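Local coordinates for cytochrome P450 268A2 Cyp268A2 (Mycobacterium marinum, PDB 6BLD), which belongs to the cytochrome P450 family of haem proteins and holds a haem group together with the ligand (3e,5e)-6,10-dimethylundeca-3,5,9-trien-2-one, at residues 31-36 with 333-338. Residues are numbered along the deposited sequence; the frame is centred on the assembly and turned at random.
Sequences SSFSEL and VMFYAS
In the beta-rich part of the cytochrome P450 fold, helix 26-39 packs over the end of strand 331-335, an inner strand of the mixed sheet, where the chain turns into the short helix 336-339. F33 carries the contact from the helix, meeting F335 and S338. With its CG anti to the carbonyl carbon (chi1 -69°), the F33 ring reaches across to the strand-helix junction. S338 CB lies over one face of this ring, 4.0 Å from its centroid, in a CH-pi contact. S338 OG sits beside the root of the same side chain, 3.5 Å from F33 CB. At the far end of the ring, F33 CE1 approaches F335 CD1 to 3.7 Å. The two rings meet obliquely, their planes inclined at 44°. F335 occupies the N-cap position of the short helix, and its ring also makes an edge-to-face pair with F88. The S338 hydroxyl, buried beside apolar carbon, donates to T65 O and accepts from R37 NH1 of helix 26-39. Between the two segments themselves the attachment is thus dispersive and aromatic, while a polar link from S338 to this helix is made by R37, the residue just after segment 31-36.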
loop_
_atom_site.group_PDB
_atom_site.type_symbol
_atom_site.label_atom_id
_atom_site.label_comp_id
_atom_site.label_asym_id
_atom_site.label_seq_id
_atom_site.Cartn_x
_atom_site.Cartn_y
_atom_site.Cartn_z
ATOM N N SER A 31 -3.435 -19.798 7.375
ATOM C CA SER A 31 -3.127 -21.066 8.030
ATOM C C SER A 31 -1.626 -21.318 8.074
ATOM O O SER A 31 -1.129 -21.952 9.012
ATOM C CB SER A 31 -3.844 -22.215 7.319
ATOM O OG SER A 31 -3.744 -22.085 5.912
ATOM N N SER A 32 -0.888 -20.829 7.073
ATOM C CA SER A 32 0.567 -20.882 7.126
ATOM C C SER A 32 1.123 -19.839 8.088
ATOM O O SER A 32 2.041 -20.131 8.864
ATOM C CB SER A 32 1.151 -20.682 5.727
ATOM O OG SER A 32 0.924 -21.818 4.911
ATOM N N PHE A 33 0.576 -18.619 8.051
ATOM C CA PHE A 33 1.003 -17.583 8.986
ATOM C C PHE A 33 0.666 -17.953 10.425
ATOM O O PHE A 33 1.398 -17.579 11.349
ATOM C CB PHE A 33 0.352 -16.248 8.621
ATOM C CG PHE A 33 0.855 -15.654 7.337
ATOM C CD1 PHE A 33 2.211 -15.626 7.055
ATOM C CD2 PHE A 33 -0.028 -15.120 6.412
ATOM C CE1 PHE A 33 2.676 -15.078 5.874
ATOM C CE2 PHE A 33 0.431 -14.570 5.229
ATOM C CZ PHE A 33 1.785 -14.550 4.960
ATOM N N SER A 34 -0.431 -18.683 10.635
ATOM C CA SER A 34 -0.843 -19.034 11.991
ATOM C C SER A 34 0.147 -19.995 12.638
ATOM O O SER A 34 0.544 -19.804 13.795
ATOM C CB SER A 34 -2.247 -19.639 11.973
ATOM O OG SER A 34 -2.680 -19.955 13.285
ATOM N N GLU A 35 0.556 -21.038 11.909
ATOM C CA GLU A 35 1.498 -22.004 12.467
ATOM C C GLU A 35 2.847 -21.358 12.746
ATOM O O GLU A 35 3.483 -21.645 13.767
ATOM C CB GLU A 35 1.664 -23.197 11.526
ATOM C CG GLU A 35 2.788 -24.141 11.942
ATOM C CD GLU A 35 2.861 -25.392 11.088
ATOM O OE1 GLU A 35 3.932 -26.037 11.065
ATOM O OE2 GLU A 35 1.850 -25.733 10.442
ATOM N N LEU A 36 3.304 -20.485 11.846
ATOM C CA LEU A 36 4.558 -19.777 12.075
ATOM C C LEU A 36 4.460 -18.877 13.301
ATOM O O LEU A 36 5.320 -18.924 14.186
ATOM C CB LEU A 36 4.936 -18.967 10.835
ATOM C CG LEU A 36 5.346 -19.783 9.608
ATOM C CD1 LEU A 36 5.620 -18.869 8.428
ATOM C CD2 LEU A 36 6.561 -20.645 9.917
ATOM N N VAL A 333 11.700 -9.797 6.182
ATOM C CA VAL A 333 10.438 -9.479 5.521
ATOM C C VAL A 333 9.327 -9.416 6.559
ATOM O O VAL A 333 9.159 -10.344 7.360
ATOM C CB VAL A 333 10.104 -10.507 4.427
ATOM C CG1 VAL A 333 8.756 -10.187 3.787
ATOM C CG2 VAL A 333 11.207 -10.528 3.381
ATOM N N MET A 334 8.560 -8.330 6.531
ATOM C CA MET A 334 7.434 -8.120 7.431
ATOM C C MET A 334 6.144 -8.494 6.713
ATOM O O MET A 334 5.863 -7.982 5.624
ATOM C CB MET A 334 7.385 -6.660 7.880
ATOM C CG MET A 334 8.589 -6.222 8.689
ATOM S SD MET A 334 8.349 -4.601 9.422
ATOM C CE MET A 334 9.317 -3.552 8.374
ATOM N N PHE A 335 5.370 -9.394 7.312
ATOM C CA PHE A 335 4.114 -9.861 6.727
ATOM C C PHE A 335 2.969 -9.193 7.481
ATOM O O PHE A 335 2.480 -9.700 8.493
ATOM C CB PHE A 335 4.033 -11.381 6.767
ATOM C CG PHE A 335 5.011 -12.054 5.847
ATOM C CD1 PHE A 335 4.697 -12.255 4.514
ATOM C CD2 PHE A 335 6.247 -12.475 6.311
ATOM C CE1 PHE A 335 5.595 -12.870 3.657
ATOM C CE2 PHE A 335 7.150 -13.091 5.461
ATOM C CZ PHE A 335 6.822 -13.288 4.131
ATOM N N TYR A 336 2.537 -8.038 6.967
ATOM C CA TYR A 336 1.550 -7.222 7.668
ATOM C C TYR A 336 0.213 -7.940 7.823
ATOM O O TYR A 336 -0.484 -7.736 8.823
ATOM C CB TYR A 336 1.354 -5.899 6.932
ATOM C CG TYR A 336 2.617 -5.084 6.775
ATOM C CD1 TYR A 336 3.076 -4.710 5.518
ATOM C CD2 TYR A 336 3.346 -4.681 7.885
ATOM C CE1 TYR A 336 4.227 -3.958 5.373
ATOM C CE2 TYR A 336 4.496 -3.930 7.751
ATOM C CZ TYR A 336 4.932 -3.571 6.494
ATOM O OH TYR A 336 6.076 -2.820 6.361
ATOM N N ALA A 337 -0.168 -8.768 6.845
ATOM C CA ALA A 337 -1.410 -9.523 6.970
ATOM C C ALA A 337 -1.338 -10.528 8.112
ATOM O O ALA A 337 -2.348 -10.788 8.776
ATOM C CB ALA A 337 -1.736 -10.235 5.657
ATOM N N SER A 338 -0.158 -11.104 8.350
ATOM C CA SER A 338 0.008 -11.986 9.500
ATOM C C SER A 338 -0.024 -11.197 10.802
ATOM O O SER A 338 -0.645 -11.629 11.782
ATOM C CB SER A 338 1.313 -12.769 9.377
ATOM O OG SER A 338 1.547 -13.545 10.539
#